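Local coordinates for thioredoxin reductase (Clostridium acetobutylicum ATCC 824, PDB 6GNA), which probably reduces thioredoxin with electrons taken from ferredoxin, rather than from a pyridine nucleotide, passing them through a bound FAD, at residues A[121-124]-A[130-133]; A[154-159]-A[218-223]; A[158-163]-A[168-173]. All coordinates share one frame; numbering follows the deposited sequence.

All three contacts belong to one domain, built on the five-stranded parallel sheet with strand order 131-132, 216-220, 146-151, 169-174, 186-188. Contact 1 folds a loop onto the edge strand 131-132, and contact 2 lays helix 155-163 over the neighbouring strand 216-220; they join where Gly132 O meets Val219 N at 3.0 Å, and their centres are 14 Å apart. Contact 3 uses the same helix farther along, against strand 169-174, with its centre 10 Å from that of contact 2. Contact 2 runs on to the FAD through Asp222 and Ser223, whereas contact 1 ends at Tyr133, which directly precedes Cys134 of the Cys134-Cys137 disulfide and whose side chain is about 10 Å from a bound FAD.

Contact 1 (A[121-124]-A[130-133]); sequences KGED and GVGY
Glu123, in an irregular loop, draws closest to strand 131-132 at Val131, where the two CA atoms are 6.3 Å apart. That strand is one edge of the five-stranded parallel sheet of the Rossmann-like domain carrying the Cys134-Cys137 disulfide, and the loop packs on the sheet at this edge strand. Val131 points its side chain at the loop, and its CG1 methyl touches Glu123 twice, lying 3.6 Å from the backbone O and 3.9 Å from CG. The Glu123 chain passes the valine at about a right angle and continues to Tyr133. With CG anti to the backbone N (chi1 -172°) and an extended chain, Glu123 spans from loop to ring. The carboxylate is gripped at both oxygens: OE2 accepts a hydrogen bond from Leu120 N, OE1 one from the tyrosine hydroxyl. Val219 of strand 216-220 packs on both Glu123 and Tyr133. Tyr133 directly precedes Cys134, so its bond to Glu123 joins the loop to the residue next to the disulfide. The Tyr133 OH donates to the anti lone pair of Glu123 OE1 over 2.7 Å; this oxygen lies in the ring plane, 3.2 Å from Tyr133 CE1, with the carboxylate turned 74° from the ring.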
loop_
_atom_site.group_PDB
_atom_site.type_symbol
_atom_site.label_atom_id
_atom_site.label_comp_id
_atom_site.label_asym_id
_atom_site.label_seq_id
_atom_site.Cartn_x
_atom_site.Cartn_y
_atom_site.Cartn_z
ATOM N N LYS A 121 -7.606 30.050 -14.627
ATOM C CA LYS A 121 -8.129 30.175 -15.976
ATOM C C LYS A 121 -7.059 30.795 -16.868
ATOM O O LYS A 121 -6.439 31.800 -16.505
ATOM C CB LYS A 121 -9.387 31.042 -15.970
ATOM C CG LYS A 121 -10.104 31.106 -17.311
ATOM C CD LYS A 121 -11.380 31.936 -17.230
ATOM C CE LYS A 121 -12.120 31.938 -18.565
ATOM N NZ LYS A 121 -13.348 32.786 -18.543
ATOM N N GLY A 122 -6.835 30.183 -18.033
ATOM C CA GLY A 122 -5.789 30.601 -18.944
ATOM C C GLY A 122 -4.441 29.962 -18.688
ATOM O O GLY A 122 -3.543 30.078 -19.529
ATOM N N GLU A 123 -4.273 29.295 -17.546
ATOM C CA GLU A 123 -2.994 28.680 -17.214
ATOM C C GLU A 123 -2.604 27.618 -18.239
ATOM O O GLU A 123 -1.497 27.649 -18.787
ATOM C CB GLU A 123 -3.086 28.072 -15.815
ATOM C CG GLU A 123 -1.771 27.552 -15.254
ATOM C CD GLU A 123 -1.942 26.945 -13.874
ATOM O OE1 GLU A 123 -1.522 25.782 -13.664
ATOM O OE2 GLU A 123 -2.521 27.624 -13.005
ATOM N N ASP A 124 -3.493 26.657 -18.503
ATOM C CA ASP A 124 -3.185 25.638 -19.501
ATOM C C ASP A 124 -3.093 26.241 -20.897
ATOM O O ASP A 124 -2.224 25.855 -21.691
ATOM C CB ASP A 124 -4.245 24.534 -19.478
ATOM C CG ASP A 124 -4.032 23.541 -18.350
ATOM O OD1 ASP A 124 -2.863 23.234 -18.040
ATOM O OD2 ASP A 124 -5.035 23.067 -17.778
ATOM N N GLY A 130 4.083 31.982 -22.236
ATOM C CA GLY A 130 4.073 32.987 -21.190
ATOM C C GLY A 130 3.775 32.448 -19.808
ATOM O O GLY A 130 4.086 33.120 -18.818
ATOM N N VAL A 131 3.180 31.264 -19.702
ATOM C CA VAL A 131 2.921 30.617 -18.414
ATOM C C VAL A 131 3.939 29.511 -18.215
ATOM O O VAL A 131 4.207 28.718 -19.127
ATOM C CB VAL A 131 1.486 30.058 -18.348
ATOM C CG1 VAL A 131 1.284 29.174 -17.087
ATOM C CG2 VAL A 131 0.477 31.198 -18.400
ATOM N N GLY A 132 4.467 29.413 -16.998
ATOM C CA GLY A 132 5.338 28.311 -16.645
ATOM C C GLY A 132 5.249 28.005 -15.164
ATOM O O GLY A 132 4.617 28.728 -14.391
ATOM N N TYR A 133 5.914 26.914 -14.780
ATOM C CA TYR A 133 5.901 26.414 -13.414
ATOM C C TYR A 133 7.247 26.546 -12.713
ATOM O O TYR A 133 7.391 26.083 -11.569
ATOM C CB TYR A 133 5.448 24.951 -13.426
ATOM C CG TYR A 133 4.043 24.812 -13.948
ATOM C CD1 TYR A 133 2.967 25.318 -13.221
ATOM C CD2 TYR A 133 3.787 24.207 -15.166
ATOM C CE1 TYR A 133 1.666 25.205 -13.695
ATOM C CE2 TYR A 133 2.486 24.092 -15.649
ATOM C CZ TYR A 133 1.432 24.584 -14.900
ATOM O OH TYR A 133 0.142 24.471 -15.386
#

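Contact 2 (A[154-159]-A[218-223]); sequences KEAESE and FVLKDS. With FAD (flavin-adenine dinucleotide), chain B.
A buried carboxylate pressed against a leucine methyl is the striking feature here: Glu159 and Leu220 approach from opposite directions, and Leu220 CD1 rests 3.4 Å from Glu159 CD. The methyl stands over the carboxylate face, almost directly above CD. A second acid crowds the same group, with Glu155 OE1 only 2.5 Å from Glu159 OE2. Glu159 OE1 accepts a hydrogen bond from the backbone N of Thr136, within the segment bracketed by the Cys134-Cys137 disulfide. Glu159 CG is anti to the carbonyl carbon (chi1 -63°), and the extended chain beyond brings the carboxylate across the leucine. One turn earlier Ala156 makes the apolar half of the contact, its CB 3.8 Å from Leu220 CB. Leu220 thus fits against the helix along two residues three apart, and it also touches Ile149 of strand 146-151. In the Rossmann-like fold of this domain, helix 155-163 follows strand 146-151 and here also packs over strand 216-220, the next strand in the parallel sheet. Near the start of the helix Lys154 NZ forms a salt bridge with Glu157 OE2 at 2.8 Å, meeting it on the syn side but 23° out of the carboxylate plane; Asp178 is a second acidic partner of this lysine. Beyond Leu220 the chain turns to the FAD. Asp222 OD1 accepts a hydrogen bond from Asn153 ND2, and Asn153 OD1 accepts one from the Ala156 amide, linking this turn to the helix. Asp222 OD2 receives a weak bond of 3.3 Å from the ribose O2B of FAD. At the adenine, FAD N6A donates to Ser223 OG at 3.4 Å, weak but nearly straight (170°), and Ser223 CB touches N7A at 3.2 Å.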
loop_
_atom_site.group_PDB
_atom_site.type_symbol
_atom_site.label_atom_id
_atom_site.label_comp_id
_atom_site.label_asym_id
_atom_site.label_seq_id
_atom_site.Cartn_x
_atom_site.Cartn_y
_atom_site.Cartn_z
ATOM N N LYS A 154 6.745 29.215 0.249
ATOM C CA LYS A 154 7.808 30.164 0.571
ATOM C C LYS A 154 8.906 30.202 -0.494
ATOM O O LYS A 154 9.498 31.261 -0.736
ATOM C CB LYS A 154 8.425 29.852 1.937
ATOM C CG LYS A 154 7.475 30.000 3.134
ATOM C CD LYS A 154 6.999 31.420 3.366
ATOM C CE LYS A 154 8.097 32.352 3.810
ATOM N NZ LYS A 154 7.541 33.708 4.047
ATOM N N GLU A 155 9.220 29.057 -1.107
ATOM C CA GLU A 155 10.242 29.038 -2.158
ATOM C C GLU A 155 9.919 30.015 -3.279
ATOM O O GLU A 155 10.834 30.566 -3.903
ATOM C CB GLU A 155 10.396 27.618 -2.704
ATOM C CG GLU A 155 11.684 27.408 -3.535
ATOM C CD GLU A 155 11.563 27.802 -4.992
ATOM O OE1 GLU A 155 10.426 27.901 -5.524
ATOM O OE2 GLU A 155 12.628 27.990 -5.625
ATOM N N ALA A 156 8.633 30.256 -3.528
ATOM C CA ALA A 156 8.226 31.181 -4.580
ATOM C C ALA A 156 8.764 32.586 -4.329
ATOM O O ALA A 156 9.060 33.315 -5.282
ATOM C CB ALA A 156 6.696 31.181 -4.686
ATOM N N GLU A 157 8.877 32.969 -3.050
ATOM C CA GLU A 157 9.437 34.275 -2.701
ATOM C C GLU A 157 10.888 34.377 -3.148
ATOM O O GLU A 157 11.315 35.414 -3.663
ATOM C CB GLU A 157 9.335 34.520 -1.193
ATOM C CG GLU A 157 7.913 34.515 -0.646
ATOM C CD GLU A 157 7.846 34.651 0.863
ATOM O OE1 GLU A 157 8.900 34.954 1.482
ATOM O OE2 GLU A 157 6.746 34.435 1.421
ATOM N N SER A 158 11.662 33.304 -2.965
ATOM C CA SER A 158 13.049 33.313 -3.422
ATOM C C SER A 158 13.123 33.451 -4.935
ATOM O O SER A 158 14.020 34.113 -5.468
ATOM C CB SER A 158 13.749 32.024 -2.984
ATOM O OG SER A 158 13.776 31.904 -1.573
ATOM N N GLU A 159 12.195 32.827 -5.650
ATOM C CA GLU A 159 12.231 32.933 -7.102
ATOM C C GLU A 159 11.905 34.351 -7.534
ATOM O O GLU A 159 12.521 34.873 -8.465
ATOM C CB GLU A 159 11.262 31.933 -7.730
ATOM C CG GLU A 159 11.626 30.472 -7.444
ATOM C CD GLU A 159 10.985 29.501 -8.398
ATOM O OE1 GLU A 159 10.934 29.811 -9.598
ATOM O OE2 GLU A 159 10.541 28.416 -7.955
ATOM N N PHE A 218 4.165 32.983 -13.699
ATOM C CA PHE A 218 4.644 31.733 -13.133
ATOM C C PHE A 218 3.775 31.320 -11.960
ATOM O O PHE A 218 3.588 32.082 -11.002
ATOM C CB PHE A 218 6.114 31.824 -12.733
ATOM C CG PHE A 218 7.024 31.985 -13.910
ATOM C CD1 PHE A 218 7.384 30.887 -14.668
ATOM C CD2 PHE A 218 7.488 33.236 -14.285
ATOM C CE1 PHE A 218 8.210 31.028 -15.780
ATOM C CE2 PHE A 218 8.312 33.390 -15.401
ATOM C CZ PHE A 218 8.671 32.284 -16.149
ATOM N N VAL A 219 3.283 30.087 -12.021
ATOM C CA VAL A 219 2.424 29.513 -11.002
ATOM C C VAL A 219 3.304 28.560 -10.203
ATOM O O VAL A 219 3.704 27.509 -10.717
ATOM C CB VAL A 219 1.247 28.796 -11.678
ATOM C CG1 VAL A 219 0.464 27.980 -10.686
ATOM C CG2 VAL A 219 0.360 29.823 -12.393
ATOM N N LEU A 220 3.654 28.939 -8.969
ATOM C CA LEU A 220 4.696 28.252 -8.195
ATOM C C LEU A 220 4.098 27.560 -6.977
ATOM O O LEU A 220 3.822 28.191 -5.949
ATOM C CB LEU A 220 5.817 29.202 -7.799
ATOM C CG LEU A 220 6.548 29.894 -8.957
ATOM C CD1 LEU A 220 7.749 30.635 -8.375
ATOM C CD2 LEU A 220 6.968 28.896 -10.043
ATOM N N LYS A 221 3.985 26.250 -7.079
ATOM C CA LYS A 221 3.440 25.397 -6.042
ATOM C C LYS A 221 4.565 24.479 -5.554
ATOM O O LYS A 221 5.721 24.602 -5.969
ATOM C CB LYS A 221 2.218 24.653 -6.603
ATOM C CG LYS A 221 1.078 25.598 -6.988
ATOM C CD LYS A 221 -0.159 24.895 -7.562
ATOM C CE LYS A 221 -1.180 25.912 -8.062
ATOM N NZ LYS A 221 -2.447 25.333 -8.607
ATOM N N ASP A 222 4.231 23.533 -4.672
ATOM C CA ASP A 222 5.274 22.659 -4.137
ATOM C C ASP A 222 5.929 21.839 -5.239
ATOM O O ASP A 222 7.109 21.486 -5.144
ATOM C CB ASP A 222 4.695 21.718 -3.088
ATOM C CG ASP A 222 4.424 22.398 -1.756
ATOM O OD1 ASP A 222 4.721 23.608 -1.576
ATOM O OD2 ASP A 222 3.944 21.684 -0.839
ATOM N N SER A 223 5.187 21.596 -6.301
ATOM C CA SER A 223 5.737 20.883 -7.423
ATOM C C SER A 223 4.981 21.232 -8.681
ATOM O O SER A 223 3.787 21.488 -8.644
ATOM C CB SER A 223 5.643 19.370 -7.183
ATOM O OG SER A 223 6.133 18.634 -8.287
HETATM P PA FAD B . 2.261 14.554 0.818
HETATM O O1A FAD B . 1.815 14.206 2.215
HETATM O O2A FAD B . 1.610 15.713 0.103
HETATM O O5B FAD B . 3.849 14.804 0.834
HETATM C C5B FAD B . 4.467 15.548 -0.207
HETATM C C4B FAD B . 5.719 16.234 0.317
HETATM O O4B FAD B . 6.709 16.280 -0.713
HETATM C C3B FAD B . 5.426 17.666 0.730
HETATM O O3B FAD B . 6.082 17.979 1.961
HETATM C C2B FAD B . 5.987 18.506 -0.395
HETATM O O2B FAD B . 6.481 19.767 0.063
HETATM C C1B FAD B . 7.097 17.633 -0.956
HETATM N N9A FAD B . 7.274 17.874 -2.404
HETATM C C8A FAD B . 6.328 17.760 -3.354
HETATM N N7A FAD B . 6.843 18.057 -4.574
HETATM C C5A FAD B . 8.138 18.371 -4.406
HETATM C C6A FAD B . 9.263 18.779 -5.274
HETATM N N6A FAD B . 9.099 18.918 -6.609
HETATM N N1A FAD B . 10.456 19.009 -4.685
HETATM C C2A FAD B . 10.644 18.878 -3.359
HETATM N N3A FAD B . 9.664 18.509 -2.517
HETATM C C4A FAD B . 8.417 18.249 -2.971
HETATM N N1 FAD B . -5.259 10.531 5.288
HETATM C C2 FAD B . -5.595 9.496 6.098
HETATM O O2 FAD B . -5.325 8.335 5.728
HETATM N N3 FAD B . -6.207 9.663 7.284
HETATM C C4 FAD B . -6.527 10.876 7.749
HETATM O O4 FAD B . -7.095 11.007 8.854
HETATM C C4X FAD B . -6.195 12.063 6.925
HETATM N N5 FAD B . -6.487 13.317 7.330
HETATM C C5X FAD B . -6.174 14.382 6.560
HETATM C C6 FAD B . -6.485 15.663 6.999
HETATM C C7 FAD B . -6.167 16.766 6.216
HETATM C C7M FAD B . -6.506 18.153 6.692
HETATM C C8 FAD B . -5.492 16.577 4.906
HETATM C C8M FAD B . -5.146 17.769 4.054
HETATM C C9 FAD B . -5.179 15.298 4.465
HETATM C C9A FAD B . -5.495 14.194 5.245
HETATM N N10 FAD B . -5.191 12.891 4.798
HETATM C C10 FAD B . -5.515 11.809 5.636
HETATM C "C1'" FAD B . -4.515 12.672 3.516
HETATM C "C2'" FAD B . -3.054 12.330 3.755
HETATM O "O2'" FAD B . -2.430 13.444 4.399
HETATM C "C3'" FAD B . -2.345 12.040 2.439
HETATM O "O3'" FAD B . -2.943 10.905 1.807
HETATM C "C4'" FAD B . -0.865 11.769 2.667
HETATM O "O4'" FAD B . -0.262 12.907 3.295
HETATM C "C5'" FAD B . -0.163 11.463 1.351
HETATM O "O5'" FAD B . 1.236 11.626 1.543
HETATM P P FAD B . 2.255 11.725 0.307
HETATM O O1P FAD B . 3.650 11.490 0.834
HETATM O O2P FAD B . 1.758 10.916 -0.863
HETATM O O3P FAD B . 2.112 13.267 -0.144
#

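Contact 3 (A[158-163]-A[168-173]); sequences SEANYL and SKVYYV
Val170 fits the hollow between Ala160 and Leu163, which stand three residues apart on the helix, and its two methyls are divided between them. CG1, anti to the backbone N (chi1 180°), lies 3.9 Å from the carbonyl O of Ala160 and 4.2 Å from its CB. CG2 takes the other side, 3.7 Å from the backbone C of Leu163 and 4.1 Å from Leu163 CB, so the valine presses on helix backbone as much as on side chains. In return Ala160 is the small bump that enters the gap between Val170 and Tyr172, alternate residues pointing from the same side of the strand. Its CB comes 3.9 Å from Tyr172 CD1, approaching the ring obliquely. The segment axes run nearly antiparallel, at 168°, and approach to 8.6 Å. This is the second half of a beta-alpha-beta crossover: strand 146-151 leads into helix 155-163, which returns along the sheet to strand 169-174, parallel to the first and next to it. Ala160 accordingly also touches Ile149 of the first strand, while Val186 of strand 186-188 packs on both Val170 and Tyr172. Ala156, Ala160 and Leu163 form one stripe down the helix, and the Tyr172 ring follows it past Ala160, its hydroxyl end reaching the side chains of Ala156 and Glu157. At the far end of the ring that hydroxyl hydrogen-bonds to the hydroxyl of Tyr176, giving a buried polar group a partner.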
loop_
_atom_site.group_PDB
_atom_site.type_symbol
_atom_site.label_atom_id
_atom_site.label_comp_id
_atom_site.label_asym_id
_atom_site.label_seq_id
_atom_site.Cartn_x
_atom_site.Cartn_y
_atom_site.Cartn_z
ATOM N N SER A 158 11.662 33.304 -2.965
ATOM C CA SER A 158 13.049 33.313 -3.422
ATOM C C SER A 158 13.123 33.451 -4.935
ATOM O O SER A 158 14.020 34.113 -5.468
ATOM C CB SER A 158 13.749 32.024 -2.984
ATOM O OG SER A 158 13.776 31.904 -1.573
ATOM N N GLU A 159 12.195 32.827 -5.650
ATOM C CA GLU A 159 12.231 32.933 -7.102
ATOM C C GLU A 159 11.905 34.351 -7.534
ATOM O O GLU A 159 12.521 34.873 -8.465
ATOM C CB GLU A 159 11.262 31.933 -7.730
ATOM C CG GLU A 159 11.626 30.472 -7.444
ATOM C CD GLU A 159 10.985 29.501 -8.398
ATOM O OE1 GLU A 159 10.934 29.811 -9.598
ATOM O OE2 GLU A 159 10.541 28.416 -7.955
ATOM N N ALA A 160 10.935 34.982 -6.872
ATOM C CA ALA A 160 10.636 36.385 -7.159
ATOM C C ALA A 160 11.861 37.264 -6.939
ATOM O O ALA A 160 12.145 38.160 -7.741
ATOM C CB ALA A 160 9.492 36.855 -6.260
ATOM N N ASN A 161 12.577 37.050 -5.834
ATOM C CA ASN A 161 13.767 37.852 -5.567
ATOM C C ASN A 161 14.805 37.671 -6.662
ATOM O O ASN A 161 15.459 38.637 -7.072
ATOM C CB ASN A 161 14.355 37.498 -4.203
ATOM C CG ASN A 161 13.461 37.916 -3.063
ATOM O OD1 ASN A 161 12.685 38.865 -3.192
ATOM N ND2 ASN A 161 13.537 37.191 -1.957
ATOM N N TYR A 162 14.993 36.435 -7.122
ATOM C CA TYR A 162 15.948 36.197 -8.195
ATOM C C TYR A 162 15.503 36.881 -9.480
ATOM O O TYR A 162 16.315 37.488 -10.186
ATOM C CB TYR A 162 16.107 34.690 -8.420
ATOM C CG TYR A 162 17.098 34.350 -9.509
ATOM C CD1 TYR A 162 18.466 34.475 -9.290
ATOM C CD2 TYR A 162 16.674 33.914 -10.757
ATOM C CE1 TYR A 162 19.382 34.175 -10.282
ATOM C CE2 TYR A 162 17.587 33.616 -11.761
ATOM C CZ TYR A 162 18.940 33.746 -11.513
ATOM O OH TYR A 162 19.862 33.449 -12.494
ATOM N N LEU A 163 14.217 36.775 -9.815
ATOM C CA LEU A 163 13.748 37.370 -11.059
ATOM C C LEU A 163 13.875 38.877 -11.043
ATOM O O LEU A 163 14.014 39.486 -12.103
ATOM C CB LEU A 163 12.297 36.977 -11.340
ATOM C CG LEU A 163 12.093 35.815 -12.316
ATOM C CD1 LEU A 163 12.536 36.213 -13.717
ATOM C CD2 LEU A 163 12.842 34.565 -11.854
ATOM N N SER A 168 12.293 43.549 -15.864
ATOM C CA SER A 168 12.078 44.980 -15.680
ATOM C C SER A 168 11.139 45.274 -14.518
ATOM O O SER A 168 11.185 46.374 -13.959
ATOM C CB SER A 168 11.492 45.573 -16.957
ATOM O OG SER A 168 10.321 44.856 -17.329
ATOM N N LYS A 169 10.284 44.324 -14.153
ATOM C CA LYS A 169 9.305 44.524 -13.097
ATOM C C LYS A 169 8.851 43.145 -12.642
ATOM O O LYS A 169 8.587 42.283 -13.479
ATOM C CB LYS A 169 8.100 45.307 -13.629
ATOM C CG LYS A 169 6.925 45.428 -12.668
ATOM C CD LYS A 169 7.215 46.386 -11.525
ATOM C CE LYS A 169 5.972 46.620 -10.677
ATOM N NZ LYS A 169 6.198 47.564 -9.550
ATOM N N VAL A 170 8.775 42.941 -11.327
ATOM C CA VAL A 170 8.310 41.682 -10.739
ATOM C C VAL A 170 7.134 41.971 -9.814
ATOM O O VAL A 170 7.246 42.787 -8.894
ATOM C CB VAL A 170 9.416 40.956 -9.948
ATOM C CG1 VAL A 170 8.890 39.636 -9.341
ATOM C CG2 VAL A 170 10.641 40.701 -10.827
ATOM N N TYR A 171 6.014 41.298 -10.052
ATOM C CA TYR A 171 4.880 41.299 -9.142
ATOM C C TYR A 171 4.817 39.951 -8.452
ATOM O O TYR A 171 5.037 38.911 -9.081
ATOM C CB TYR A 171 3.566 41.477 -9.906
ATOM C CG TYR A 171 3.443 42.760 -10.689
ATOM C CD1 TYR A 171 3.144 43.953 -10.053
ATOM C CD2 TYR A 171 3.589 42.773 -12.066
ATOM C CE1 TYR A 171 3.016 45.130 -10.769
ATOM C CE2 TYR A 171 3.459 43.938 -12.788
ATOM C CZ TYR A 171 3.172 45.113 -12.134
ATOM O OH TYR A 171 3.038 46.280 -12.860
ATOM N N TYR A 172 4.488 39.968 -7.159
ATOM C CA TYR A 172 4.285 38.745 -6.384
ATOM C C TYR A 172 2.864 38.724 -5.836
ATOM O O TYR A 172 2.466 39.620 -5.087
ATOM C CB TYR A 172 5.297 38.625 -5.251
ATOM C CG TYR A 172 5.274 37.283 -4.543
ATOM C CD1 TYR A 172 5.851 36.173 -5.133
ATOM C CD2 TYR A 172 4.692 37.126 -3.289
ATOM C CE1 TYR A 172 5.854 34.956 -4.520
ATOM C CE2 TYR A 172 4.688 35.893 -2.666
ATOM C CZ TYR A 172 5.267 34.815 -3.298
ATOM O OH TYR A 172 5.300 33.576 -2.720
ATOM N N VAL A 173 2.116 37.694 -6.205
ATOM C CA VAL A 173 0.734 37.498 -5.779
ATOM C C VAL A 173 0.724 36.334 -4.793
ATOM O O VAL A 173 0.751 35.170 -5.213
ATOM C CB VAL A 173 -0.180 37.197 -6.975
ATOM C CG1 VAL A 173 -1.619 37.081 -6.533
ATOM C CG2 VAL A 173 -0.065 38.281 -8.044
#